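Local coordinates for putative immunoglobulin-blocking virulence protein (Mycoplasma mycoides subsp. capri, PDB 7ADK) that binds host antibodies and, together with a lipoprotein partner of the same mycoplasma, promotes the dissociation of antibodies from their antigens, at residues Pro166-His170 and Leu594-Lys598; Tyr577-Asn581 and Asn633-Ile638; Asn645-Phe650 and Phe679-Asn684; Lys719-Ile723 and Lys732-Gly736. All blocks are in the same frame, centred on the assembly; numbering follows the deposited sequence.

Contact 1 of 4, residues Pro166-His170 and Leu594-Lys598; sequences PYQNH and LEPDK
H170 lays one face of its imidazole against CD of P596: this atom stands 3.8 Å from the centroid of the H170 ring and 16° off its normal, a CH-pi contact. At the ring edge H170 NE2 donates to L594 O at 2.9 Å; chi1 near -76° (m) carries the ring there although the CA-to-CB bond of H170 points sideways. Neither segment is a helix or strand, and their end-to-end directions differ by 149°, so they run roughly antiparallel, with CA of N169 and CA of P596 6.3 Å apart. E595-K598 forms a type I beta turn, K598 N to E595 O 3.2 Å, with P596 at -59/-25 and D597 at -88/-27. From this turn D597 (chi1 m) points its carboxylate at two successive main-chain amides: N169 N donates to D597 OD1 and H170 N to D597 OD2, each at 2.9 Å and nearly linear. Without regular beta pairing, the carboxylate thus joins the loop between helix 153-157 and strand 174-178 to the loop between helix 567-579 and strand 608-610. D597 OD1 and N169 ND2 also bond to N582, while N169 OD1 accepts from R343 of helix 339-351. CB of N169 packs on CB of P596 at 3.8 Å. Within its segment Q168 NE2 donates to H170 O at 3.0 Å.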
loop_
_atom_site.group_PDB
_atom_site.type_symbol
_atom_site.label_atom_id
_atom_site.label_comp_id
_atom_site.label_asym_id
_atom_site.label_seq_id
_atom_site.Cartn_x
_atom_site.Cartn_y
_atom_site.Cartn_z
ATOM N N PRO A 166 7.942 -43.120 4.380
ATOM C CA PRO A 166 6.583 -42.671 4.646
ATOM C C PRO A 166 6.512 -41.879 5.957
ATOM O O PRO A 166 6.801 -42.392 7.037
ATOM C CB PRO A 166 5.735 -43.944 4.675
ATOM C CG PRO A 166 6.724 -45.019 5.109
ATOM C CD PRO A 166 8.049 -44.558 4.511
ATOM N N TYR A 167 6.088 -40.623 5.877
ATOM C CA TYR A 167 5.877 -39.779 7.056
ATOM C C TYR A 167 4.693 -40.279 7.908
ATOM O O TYR A 167 3.727 -40.807 7.360
ATOM C CB TYR A 167 5.668 -38.343 6.574
ATOM C CG TYR A 167 5.643 -37.283 7.659
ATOM C CD1 TYR A 167 4.448 -36.956 8.326
ATOM C CD2 TYR A 167 6.824 -36.593 7.969
ATOM C CE1 TYR A 167 4.444 -35.964 9.322
ATOM C CE2 TYR A 167 6.824 -35.597 8.961
ATOM C CZ TYR A 167 5.632 -35.276 9.637
ATOM O OH TYR A 167 5.628 -34.310 10.588
ATOM N N GLN A 168 4.721 -40.092 9.234
ATOM C CA GLN A 168 3.537 -40.246 10.084
ATOM C C GLN A 168 3.403 -39.142 11.139
ATOM O O GLN A 168 4.371 -38.759 11.795
ATOM C CB GLN A 168 3.452 -41.672 10.633
ATOM C CG GLN A 168 2.349 -41.818 11.683
ATOM C CD GLN A 168 1.829 -43.223 11.877
ATOM O OE1 GLN A 168 1.883 -44.075 11.019
ATOM N NE2 GLN A 168 1.219 -43.486 12.990
ATOM N N ASN A 169 2.184 -38.622 11.275
ATOM C CA ASN A 169 1.832 -37.480 12.102
ATOM C C ASN A 169 1.537 -37.883 13.562
ATOM O O ASN A 169 2.189 -37.373 14.468
ATOM C CB ASN A 169 0.661 -36.751 11.420
ATOM C CG ASN A 169 0.674 -35.264 11.709
ATOM O OD1 ASN A 169 0.735 -34.827 12.840
ATOM N ND2 ASN A 169 0.676 -34.426 10.706
ATOM N N HIS A 170 0.619 -38.822 13.819
ATOM C CA HIS A 170 0.392 -39.339 15.175
ATOM C C HIS A 170 1.431 -40.399 15.536
ATOM O O HIS A 170 1.284 -41.591 15.285
ATOM C CB HIS A 170 -1.047 -39.815 15.398
ATOM C CG HIS A 170 -2.054 -38.704 15.584
ATOM N ND1 HIS A 170 -1.776 -37.343 15.756
ATOM C CD2 HIS A 170 -3.395 -38.891 15.721
ATOM C CE1 HIS A 170 -2.961 -36.745 15.949
ATOM N NE2 HIS A 170 -3.947 -37.652 15.928
ATOM N N LEU A 594 -8.367 -34.456 13.521
ATOM C CA LEU A 594 -8.231 -35.345 14.691
ATOM C C LEU A 594 -7.323 -36.573 14.466
ATOM O O LEU A 594 -6.768 -37.096 15.428
ATOM C CB LEU A 594 -9.618 -35.799 15.182
ATOM C CG LEU A 594 -10.585 -34.678 15.597
ATOM C CD1 LEU A 594 -11.887 -35.287 16.116
ATOM C CD2 LEU A 594 -10.016 -33.783 16.693
ATOM N N GLU A 595 -7.149 -37.031 13.223
ATOM C CA GLU A 595 -6.362 -38.224 12.859
ATOM C C GLU A 595 -5.730 -38.123 11.449
ATOM O O GLU A 595 -6.217 -38.734 10.498
ATOM C CB GLU A 595 -7.220 -39.489 13.064
ATOM C CG GLU A 595 -8.613 -39.510 12.418
ATOM C CD GLU A 595 -9.568 -40.467 13.154
ATOM O OE1 GLU A 595 -9.195 -41.622 13.401
ATOM O OE2 GLU A 595 -10.717 -40.083 13.457
ATOM N N PRO A 596 -4.638 -37.346 11.280
ATOM C CA PRO A 596 -4.070 -36.952 9.975
ATOM C C PRO A 596 -3.629 -38.060 9.027
ATOM O O PRO A 596 -3.564 -37.858 7.821
ATOM C CB PRO A 596 -2.868 -36.059 10.280
ATOM C CG PRO A 596 -3.216 -35.506 11.649
ATOM C CD PRO A 596 -3.948 -36.638 12.342
ATOM N N ASP A 597 -3.304 -39.217 9.581
ATOM C CA ASP A 597 -2.801 -40.386 8.874
ATOM C C ASP A 597 -3.912 -41.308 8.345
ATOM O O ASP A 597 -3.709 -42.009 7.357
ATOM C CB ASP A 597 -1.883 -41.137 9.843
ATOM C CG ASP A 597 -0.798 -40.229 10.427
ATOM O OD1 ASP A 597 0.105 -39.817 9.671
ATOM O OD2 ASP A 597 -0.855 -39.931 11.637
ATOM N N LYS A 598 -5.086 -41.314 8.988
ATOM C CA LYS A 598 -6.244 -42.141 8.616
ATOM C C LYS A 598 -7.232 -41.360 7.760
ATOM O O LYS A 598 -7.394 -41.643 6.575
ATOM C CB LYS A 598 -6.912 -42.749 9.867
ATOM C CG LYS A 598 -8.090 -43.673 9.525
ATOM C CD LYS A 598 -8.740 -44.272 10.768
ATOM C CE LYS A 598 -9.927 -45.162 10.421
ATOM N NZ LYS A 598 -10.534 -45.780 11.598
#

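Contact 2 of 4, residues Tyr577-Asn581 and Asn633-Ile638; sequences YYARN and NEPRKI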
loop_
_atom_site.group_PDB
_atom_site.type_symbol
_atom_site.label_atom_id
_atom_site.label_comp_id
_atom_site.label_asym_id
_atom_site.label_seq_id
_atom_site.Cartn_x
_atom_site.Cartn_y
_atom_site.Cartn_z
ATOM N N TYR A 577 -3.288 -33.188 -1.978
ATOM C CA TYR A 577 -4.611 -33.453 -1.444
ATOM C C TYR A 577 -4.766 -34.841 -0.825
ATOM O O TYR A 577 -5.671 -34.985 -0.012
ATOM C CB TYR A 577 -5.662 -33.139 -2.523
ATOM C CG TYR A 577 -5.792 -31.672 -2.962
ATOM C CD1 TYR A 577 -5.260 -30.624 -2.185
ATOM C CD2 TYR A 577 -6.481 -31.338 -4.147
ATOM C CE1 TYR A 577 -5.407 -29.288 -2.572
ATOM C CE2 TYR A 577 -6.621 -29.992 -4.545
ATOM C CZ TYR A 577 -6.083 -28.960 -3.756
ATOM O OH TYR A 577 -6.224 -27.658 -4.114
ATOM N N TYR A 578 -3.928 -35.842 -1.127
ATOM C CA TYR A 578 -4.040 -37.198 -0.547
ATOM C C TYR A 578 -2.736 -37.999 -0.413
ATOM O O TYR A 578 -2.544 -38.619 0.623
ATOM C CB TYR A 578 -5.044 -38.057 -1.323
ATOM C CG TYR A 578 -6.471 -37.548 -1.330
ATOM C CD1 TYR A 578 -7.273 -37.691 -0.183
ATOM C CD2 TYR A 578 -6.983 -36.898 -2.463
ATOM C CE1 TYR A 578 -8.580 -37.173 -0.169
ATOM C CE2 TYR A 578 -8.283 -36.373 -2.450
ATOM C CZ TYR A 578 -9.086 -36.515 -1.306
ATOM O OH TYR A 578 -10.334 -35.997 -1.320
ATOM N N ALA A 579 -1.846 -38.024 -1.402
ATOM C CA ALA A 579 -0.695 -38.935 -1.381
ATOM C C ALA A 579 0.398 -38.540 -0.365
ATOM O O ALA A 579 1.089 -39.406 0.163
ATOM C CB ALA A 579 -0.121 -39.060 -2.788
ATOM N N ARG A 580 0.554 -37.247 -0.061
ATOM C CA ARG A 580 1.447 -36.715 0.984
ATOM C C ARG A 580 0.689 -35.873 2.018
ATOM O O ARG A 580 1.283 -35.155 2.809
ATOM C CB ARG A 580 2.630 -35.964 0.351
ATOM C CG ARG A 580 3.586 -36.887 -0.404
ATOM C CD ARG A 580 4.686 -36.143 -1.164
ATOM N NE ARG A 580 5.743 -35.660 -0.273
ATOM C CZ ARG A 580 6.774 -34.903 -0.600
ATOM N NH1 ARG A 580 7.637 -34.579 0.299
ATOM N NH2 ARG A 580 6.997 -34.467 -1.804
ATOM N N ASN A 581 -0.641 -35.944 2.054
ATOM C CA ASN A 581 -1.474 -35.063 2.867
ATOM C C ASN A 581 -1.218 -35.189 4.376
ATOM O O ASN A 581 -1.450 -34.236 5.108
ATOM C CB ASN A 581 -2.940 -35.339 2.525
ATOM C CG ASN A 581 -3.929 -34.533 3.343
ATOM O OD1 ASN A 581 -4.266 -33.407 3.040
ATOM N ND2 ASN A 581 -4.462 -35.098 4.391
ATOM N N ASN A 633 -13.130 -41.038 2.686
ATOM C CA ASN A 633 -12.576 -39.673 2.724
ATOM C C ASN A 633 -13.542 -38.605 2.177
ATOM O O ASN A 633 -14.318 -38.855 1.261
ATOM C CB ASN A 633 -11.234 -39.649 1.955
ATOM C CG ASN A 633 -10.017 -40.001 2.794
ATOM O OD1 ASN A 633 -9.860 -39.539 3.914
ATOM N ND2 ASN A 633 -9.098 -40.765 2.281
ATOM N N GLU A 634 -13.451 -37.374 2.690
ATOM C CA GLU A 634 -14.053 -36.172 2.093
ATOM C C GLU A 634 -13.428 -35.849 0.718
ATOM O O GLU A 634 -12.202 -35.933 0.592
ATOM C CB GLU A 634 -13.885 -34.982 3.064
ATOM C CG GLU A 634 -14.195 -33.607 2.458
ATOM C CD GLU A 634 -14.070 -32.423 3.416
ATOM O OE1 GLU A 634 -14.612 -32.477 4.537
ATOM O OE2 GLU A 634 -13.481 -31.399 3.033
ATOM N N PRO A 635 -14.213 -35.408 -0.290
ATOM C CA PRO A 635 -13.711 -34.759 -1.506
ATOM C C PRO A 635 -13.330 -33.285 -1.271
ATOM O O PRO A 635 -14.076 -32.523 -0.662
ATOM C CB PRO A 635 -14.863 -34.876 -2.505
ATOM C CG PRO A 635 -16.106 -34.822 -1.628
ATOM C CD PRO A 635 -15.666 -35.527 -0.349
ATOM N N ARG A 636 -12.188 -32.833 -1.787
ATOM C CA ARG A 636 -11.723 -31.443 -1.631
ATOM C C ARG A 636 -12.639 -30.435 -2.332
ATOM O O ARG A 636 -13.194 -30.739 -3.379
ATOM C CB ARG A 636 -10.276 -31.293 -2.132
ATOM C CG ARG A 636 -9.259 -32.301 -1.587
ATOM C CD ARG A 636 -9.402 -32.519 -0.090
ATOM N NE ARG A 636 -8.350 -33.364 0.482
ATOM C CZ ARG A 636 -8.181 -33.586 1.768
ATOM N NH1 ARG A 636 -7.209 -34.320 2.174
ATOM N NH2 ARG A 636 -8.967 -33.116 2.683
ATOM N N LYS A 637 -12.746 -29.212 -1.812
ATOM C CA LYS A 637 -13.434 -28.083 -2.462
ATOM C C LYS A 637 -12.529 -26.858 -2.463
ATOM O O LYS A 637 -11.931 -26.536 -1.443
ATOM C CB LYS A 637 -14.760 -27.767 -1.743
ATOM C CG LYS A 637 -15.831 -28.865 -1.734
ATOM C CD LYS A 637 -16.347 -29.172 -3.138
ATOM C CE LYS A 637 -17.452 -30.232 -3.167
ATOM N NZ LYS A 637 -18.788 -29.696 -2.852
ATOM N N ILE A 638 -12.386 -26.188 -3.601
ATOM C CA ILE A 638 -11.510 -25.016 -3.707
ATOM C C ILE A 638 -12.297 -23.749 -3.392
ATOM O O ILE A 638 -13.501 -23.689 -3.627
ATOM C CB ILE A 638 -10.735 -24.979 -5.043
ATOM C CG1 ILE A 638 -11.624 -24.663 -6.250
ATOM C CG2 ILE A 638 -9.949 -26.287 -5.219
ATOM C CD1 ILE A 638 -10.862 -24.502 -7.564
#
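R636, with 112 Å² covered, reaches the last turn of helix 567-579. There both NE and NH1 of R636 donate to Y577 O, at 3.2 and 2.8 Å, so a single carbonyl is gripped by a forked donor. NH1 bonds to L600 O as well. The guanidinium lies flat on Y578, the centres of guanidinium and ring 4.6 Å apart and their planes at 21°, so that its edge satisfies a carbonyl while its flat side rests on an aromatic ring. Y578 buries 88 Å²; its CA-to-CB bond points sideways, but its hydroxyl reaches the loop and Y578 OH donates to E634 O at 2.7 Å. Y577 buries 51 Å² and meets the aliphatic part of the arginine, Y577 CG to R636 CG 3.8 Å, while its hydroxyl bonds to P606 O. The wider pi-type turn at 577-579 ends the helix, and R580 is the first residue to leave helical angles. The contact therefore fastens a helix end to an extended loop, 633-638, that leads directly into strand 640-643 of the parallel sheet, with strand 608-610, its neighbour in that sheet, lying between the two segments in sequence.

Contact 3 of 4, residues Asn645-Phe650 and Phe679-Asn684; sequences NNESYF and FSNGNN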
loop_
_atom_site.group_PDB
_atom_site.type_symbol
_atom_site.label_atom_id
_atom_site.label_comp_id
_atom_site.label_asym_id
_atom_site.label_seq_id
_atom_site.Cartn_x
_atom_site.Cartn_y
_atom_site.Cartn_z
ATOM N N ASN A 645 -6.052 -15.001 -18.684
ATOM C CA ASN A 645 -6.733 -14.328 -19.786
ATOM C C ASN A 645 -5.937 -13.145 -20.348
ATOM O O ASN A 645 -5.170 -12.503 -19.644
ATOM C CB ASN A 645 -8.160 -13.926 -19.401
ATOM C CG ASN A 645 -9.016 -13.723 -20.630
ATOM O OD1 ASN A 645 -8.758 -14.259 -21.693
ATOM N ND2 ASN A 645 -10.029 -12.923 -20.562
ATOM N N ASN A 646 -6.146 -12.881 -21.630
ATOM C CA ASN A 646 -5.255 -12.160 -22.536
ATOM C C ASN A 646 -5.941 -10.952 -23.203
ATOM O O ASN A 646 -5.292 -9.993 -23.615
ATOM C CB ASN A 646 -4.854 -13.223 -23.575
ATOM C CG ASN A 646 -3.630 -12.916 -24.408
ATOM O OD1 ASN A 646 -3.115 -11.826 -24.460
ATOM N ND2 ASN A 646 -3.101 -13.895 -25.079
ATOM N N GLU A 647 -7.266 -10.995 -23.298
ATOM C CA GLU A 647 -8.148 -10.045 -23.973
ATOM C C GLU A 647 -9.261 -9.595 -23.023
ATOM O O GLU A 647 -9.495 -10.235 -22.004
ATOM C CB GLU A 647 -8.760 -10.684 -25.227
ATOM C CG GLU A 647 -7.777 -10.925 -26.382
ATOM C CD GLU A 647 -7.155 -12.322 -26.478
ATOM O OE1 GLU A 647 -7.676 -13.305 -25.907
ATOM O OE2 GLU A 647 -6.115 -12.443 -27.165
ATOM N N SER A 648 -9.959 -8.505 -23.349
ATOM C CA SER A 648 -11.080 -7.951 -22.570
ATOM C C SER A 648 -12.284 -8.890 -22.442
ATOM O O SER A 648 -13.117 -8.709 -21.564
ATOM C CB SER A 648 -11.540 -6.642 -23.201
ATOM O OG SER A 648 -12.051 -6.871 -24.500
ATOM N N TYR A 649 -12.378 -9.893 -23.310
ATOM C CA TYR A 649 -13.376 -10.945 -23.290
ATOM C C TYR A 649 -12.783 -12.245 -22.740
ATOM O O TYR A 649 -11.673 -12.638 -23.081
ATOM C CB TYR A 649 -13.976 -11.117 -24.694
ATOM C CG TYR A 649 -12.990 -11.375 -25.818
ATOM C CD1 TYR A 649 -12.441 -10.302 -26.540
ATOM C CD2 TYR A 649 -12.631 -12.688 -26.151
ATOM C CE1 TYR A 649 -11.531 -10.547 -27.584
ATOM C CE2 TYR A 649 -11.725 -12.936 -27.201
ATOM C CZ TYR A 649 -11.169 -11.863 -27.919
ATOM O OH TYR A 649 -10.303 -12.102 -28.937
ATOM N N PHE A 650 -13.519 -12.950 -21.891
ATOM C CA PHE A 650 -13.181 -14.324 -21.552
ATOM C C PHE A 650 -13.743 -15.259 -22.626
ATOM O O PHE A 650 -14.922 -15.597 -22.618
ATOM C CB PHE A 650 -13.678 -14.649 -20.139
ATOM C CG PHE A 650 -13.477 -16.093 -19.736
ATOM C CD1 PHE A 650 -12.184 -16.639 -19.706
ATOM C CD2 PHE A 650 -14.581 -16.901 -19.427
ATOM C CE1 PHE A 650 -12.003 -17.989 -19.377
ATOM C CE2 PHE A 650 -14.401 -18.247 -19.099
ATOM C CZ PHE A 650 -13.111 -18.790 -19.076
ATOM N N PHE A 679 -8.789 -13.495 -12.999
ATOM C CA PHE A 679 -8.093 -13.567 -14.284
ATOM C C PHE A 679 -6.778 -12.793 -14.259
ATOM O O PHE A 679 -6.695 -11.743 -13.630
ATOM C CB PHE A 679 -9.007 -13.070 -15.402
ATOM C CG PHE A 679 -10.244 -13.900 -15.640
ATOM C CD1 PHE A 679 -10.123 -15.144 -16.264
ATOM C CD2 PHE A 679 -11.510 -13.452 -15.235
ATOM C CE1 PHE A 679 -11.253 -15.943 -16.467
ATOM C CE2 PHE A 679 -12.642 -14.253 -15.430
ATOM C CZ PHE A 679 -12.513 -15.503 -16.045
ATOM N N SER A 680 -5.761 -13.254 -14.981
ATOM C CA SER A 680 -4.420 -12.642 -14.981
ATOM C C SER A 680 -4.343 -11.168 -15.419
ATOM O O SER A 680 -3.412 -10.463 -15.044
ATOM C CB SER A 680 -3.491 -13.467 -15.870
ATOM O OG SER A 680 -3.467 -14.805 -15.461
ATOM N N ASN A 681 -5.325 -10.676 -16.172
ATOM C CA ASN A 681 -5.410 -9.305 -16.671
ATOM C C ASN A 681 -6.242 -8.341 -15.790
ATOM O O ASN A 681 -5.839 -7.203 -15.573
ATOM C CB ASN A 681 -5.938 -9.363 -18.118
ATOM C CG ASN A 681 -7.311 -9.979 -18.250
ATOM O OD1 ASN A 681 -7.775 -10.704 -17.390
ATOM N ND2 ASN A 681 -8.040 -9.666 -19.281
ATOM N N GLY A 682 -7.429 -8.745 -15.323
ATOM C CA GLY A 682 -8.461 -7.874 -14.732
ATOM C C GLY A 682 -9.265 -6.944 -15.675
ATOM O O GLY A 682 -10.240 -6.340 -15.242
ATOM N N ASN A 683 -8.933 -6.862 -16.975
ATOM C CA ASN A 683 -9.641 -6.100 -18.025
ATOM C C ASN A 683 -10.959 -6.728 -18.515
ATOM O O ASN A 683 -11.506 -6.286 -19.520
ATOM C CB ASN A 683 -8.694 -5.842 -19.224
ATOM C CG ASN A 683 -7.544 -4.907 -18.906
ATOM O OD1 ASN A 683 -6.769 -5.148 -18.001
ATOM N ND2 ASN A 683 -7.426 -3.797 -19.585
ATOM N N ASN A 684 -11.481 -7.749 -17.842
ATOM C CA ASN A 684 -12.600 -8.589 -18.294
ATOM C C ASN A 684 -13.996 -7.954 -18.162
ATOM O O ASN A 684 -14.977 -8.629 -17.859
ATOM C CB ASN A 684 -12.532 -9.958 -17.623
ATOM C CG ASN A 684 -11.141 -10.498 -17.681
ATOM O OD1 ASN A 684 -10.670 -10.958 -18.699
ATOM N ND2 ASN A 684 -10.401 -10.364 -16.619
#
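The topology is consistent with a solenoid-like arrangement of the leucine-rich-repeat type, with two successive coils stacked here. Segment 645-650 links strand 640-643 to strand 650-652, and segment 679-684 links strand 676-679 to strand 688-690; each pair of equivalent strands is parallel and adjacent in its sheet. The asparagines in the turns after the strands are loosely reminiscent of an asparagine ladder. The polar network centres on N645, whose CA-to-CB bond points at the other coil: N645 ND2 donates to N684 OD1 at 2.8 Å and, within its own coil, to Y649 O at 3.0 Å. N681 and N684 pair through their amides, N684 ND2 to N681 OD1 2.8 Å and N681 ND2 to N684 OD1 3.0 Å, so N684 OD1 accepts from both N681 ND2 and N645 ND2. Among the apolar contacts, F650 and F679 meet obliquely, centroids 4.9 Å apart and planes at 40°, with N645 CB 3.9 Å from F679 CD1. The lipoprotein chain also touches the contact: E647 forms a salt bridge with its K687, N645 O bonds to its S685, and N683 ND2 to its E669. CA-H...O contacts join the backbones: S648 CA to N683 O is 3.5 Å, and N684 CA to S648 O is 3.3 Å.

Contact 4 of 4, residues Lys719-Ile723 and Lys732-Gly736; sequences KQIQI and KQLEG
Segments 719-723 and 732-736 run parallel, in register Q720 with Q733 (CA atoms 4.5 Å apart) and Q722 with E735 (CA atoms 5.7 Å apart). Residues 720-722 are an extended strand (I721 about -130/133), and Q733 and L734 are extended too (-95/157 and -83/155). A single parallel beta bridge joins I721 and L734: L734 N donates to Q720 O at 3.1 Å, and Q722 N to L734 O at 3.3 Å. I721 CA adds a CA-H...O contact to L734 O at 3.5 Å. The amide nitrogens of Q722 and Q733 are satisfied by the intervening loop, Q722 NE2 by E729 and Q733 NE2 by D728 and L730. Q733 OE1 (chi1 p) accepts from K732 N at 2.9 Å. CB of Q720 packs on CB of Q733 at 3.7 Å. G736, at phi 70°, brings its CA to 3.3 Å from I721 CG2, where a CB would be tight. K719 NZ bonds to T685 O and forms a salt bridge with D158 of the lipoprotein chain. Strand 720-722 is the last of a three-strand parallel sheet: I721 bonds through its backbone to strand 688-690, while segment 732-736 lines the other edge.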
loop_
_atom_site.group_PDB
_atom_site.type_symbol
_atom_site.label_atom_id
_atom_site.label_comp_id
_atom_site.label_asym_id
_atom_site.label_seq_id
_atom_site.Cartn_x
_atom_site.Cartn_y
_atom_site.Cartn_z
ATOM N N LYS A 719 -22.503 -9.334 -18.756
ATOM C CA LYS A 719 -22.476 -9.316 -20.228
ATOM C C LYS A 719 -22.017 -10.635 -20.857
ATOM O O LYS A 719 -20.974 -11.194 -20.523
ATOM C CB LYS A 719 -21.635 -8.136 -20.737
ATOM C CG LYS A 719 -22.320 -6.803 -20.420
ATOM C CD LYS A 719 -21.589 -5.580 -20.977
ATOM C CE LYS A 719 -20.180 -5.450 -20.398
ATOM N NZ LYS A 719 -19.572 -4.129 -20.692
ATOM N N GLN A 720 -22.774 -11.098 -21.839
ATOM C CA GLN A 720 -22.499 -12.296 -22.631
ATOM C C GLN A 720 -22.249 -11.916 -24.093
ATOM O O GLN A 720 -22.711 -10.885 -24.567
ATOM C CB GLN A 720 -23.676 -13.268 -22.516
ATOM C CG GLN A 720 -23.895 -13.830 -21.106
ATOM C CD GLN A 720 -25.228 -14.569 -20.981
ATOM O OE1 GLN A 720 -25.664 -15.267 -21.876
ATOM N NE2 GLN A 720 -25.917 -14.475 -19.867
ATOM N N ILE A 721 -21.497 -12.718 -24.832
ATOM C CA ILE A 721 -21.324 -12.586 -26.284
ATOM C C ILE A 721 -21.588 -13.952 -26.915
ATOM O O ILE A 721 -21.004 -14.939 -26.485
ATOM C CB ILE A 721 -19.925 -12.021 -26.633
ATOM C CG1 ILE A 721 -19.956 -10.484 -26.695
ATOM C CG2 ILE A 721 -19.388 -12.596 -27.947
ATOM C CD1 ILE A 721 -18.578 -9.809 -26.671
ATOM N N GLN A 722 -22.379 -13.998 -27.982
ATOM C CA GLN A 722 -22.482 -15.175 -28.841
ATOM C C GLN A 722 -21.999 -14.814 -30.246
ATOM O O GLN A 722 -22.587 -13.955 -30.899
ATOM C CB GLN A 722 -23.922 -15.692 -28.799
ATOM C CG GLN A 722 -24.131 -16.967 -29.624
ATOM C CD GLN A 722 -25.358 -17.789 -29.219
ATOM O OE1 GLN A 722 -25.943 -17.634 -28.161
ATOM N NE2 GLN A 722 -25.765 -18.746 -30.023
ATOM N N ILE A 723 -20.904 -15.433 -30.706
ATOM C CA ILE A 723 -20.357 -15.188 -32.054
ATOM C C ILE A 723 -21.346 -15.696 -33.126
ATOM O O ILE A 723 -22.163 -16.558 -32.803
ATOM C CB ILE A 723 -18.918 -15.740 -32.200
ATOM C CG1 ILE A 723 -18.852 -17.258 -32.407
ATOM C CG2 ILE A 723 -18.041 -15.284 -31.025
ATOM C CD1 ILE A 723 -17.442 -17.786 -32.704
ATOM N N LYS A 732 -29.599 -12.466 -23.659
ATOM C CA LYS A 732 -28.991 -11.290 -22.975
ATOM C C LYS A 732 -27.743 -10.696 -23.674
ATOM O O LYS A 732 -27.201 -9.693 -23.212
ATOM C CB LYS A 732 -28.631 -11.696 -21.522
ATOM C CG LYS A 732 -29.469 -11.039 -20.421
ATOM C CD LYS A 732 -30.921 -11.524 -20.283
ATOM C CE LYS A 732 -31.037 -13.017 -19.970
ATOM N NZ LYS A 732 -32.410 -13.413 -19.584
ATOM N N GLN A 733 -27.240 -11.321 -24.735
ATOM C CA GLN A 733 -25.903 -11.106 -25.296
ATOM C C GLN A 733 -25.808 -10.100 -26.456
ATOM O O GLN A 733 -26.762 -9.880 -27.203
ATOM C CB GLN A 733 -25.309 -12.461 -25.726
ATOM C CG GLN A 733 -26.021 -13.203 -26.863
ATOM C CD GLN A 733 -27.159 -14.095 -26.399
ATOM O OE1 GLN A 733 -27.687 -13.980 -25.302
ATOM N NE2 GLN A 733 -27.590 -15.021 -27.214
ATOM N N LEU A 734 -24.599 -9.564 -26.634
ATOM C CA LEU A 734 -24.117 -8.828 -27.804
ATOM C C LEU A 734 -23.639 -9.791 -28.917
ATOM O O LEU A 734 -23.193 -10.904 -28.649
ATOM C CB LEU A 734 -23.002 -7.882 -27.300
ATOM C CG LEU A 734 -22.233 -7.065 -28.354
ATOM C CD1 LEU A 734 -23.124 -6.030 -29.039
ATOM C CD2 LEU A 734 -21.040 -6.349 -27.726
ATOM N N GLU A 735 -23.665 -9.342 -30.174
ATOM C CA GLU A 735 -23.285 -10.108 -31.377
ATOM C C GLU A 735 -21.764 -10.295 -31.608
ATOM O O GLU A 735 -21.315 -10.582 -32.715
ATOM C CB GLU A 735 -24.010 -9.521 -32.599
ATOM C CG GLU A 735 -23.580 -8.094 -32.975
ATOM C CD GLU A 735 -24.512 -7.496 -34.044
ATOM O OE1 GLU A 735 -24.715 -8.115 -35.107
ATOM O OE2 GLU A 735 -25.063 -6.402 -33.832
ATOM N N GLY A 736 -20.954 -10.179 -30.554
ATOM C CA GLY A 736 -19.536 -10.562 -30.568
ATOM C C GLY A 736 -18.608 -9.691 -31.403
ATOM O O GLY A 736 -17.817 -10.219 -32.176
#

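Contacts 1 and 2 touch, their centres 14 Å apart, and their segments alternate along the chain: 166-170, 577-581, 594-598, 633-638. The loops flanking strand 608-610 are thus tied, 594-598 to the early loop 166-170, 424 residues apart at the closest ends, and 633-638 to the end of helix 567-579. Contact 3 follows, its centre 30 Å from that of contact 2; strand 640-643 leads between them. Contact 4 comes last, 16 Å from contact 3 between centres, and the two share the three-strand sheet 650-652, 688-690, 720-722. Distances from the chain's centre grow from 16 to 45 Å. Contacts 3 and 4 meet the lipoprotein chain, so this C-terminal end is part of that interface.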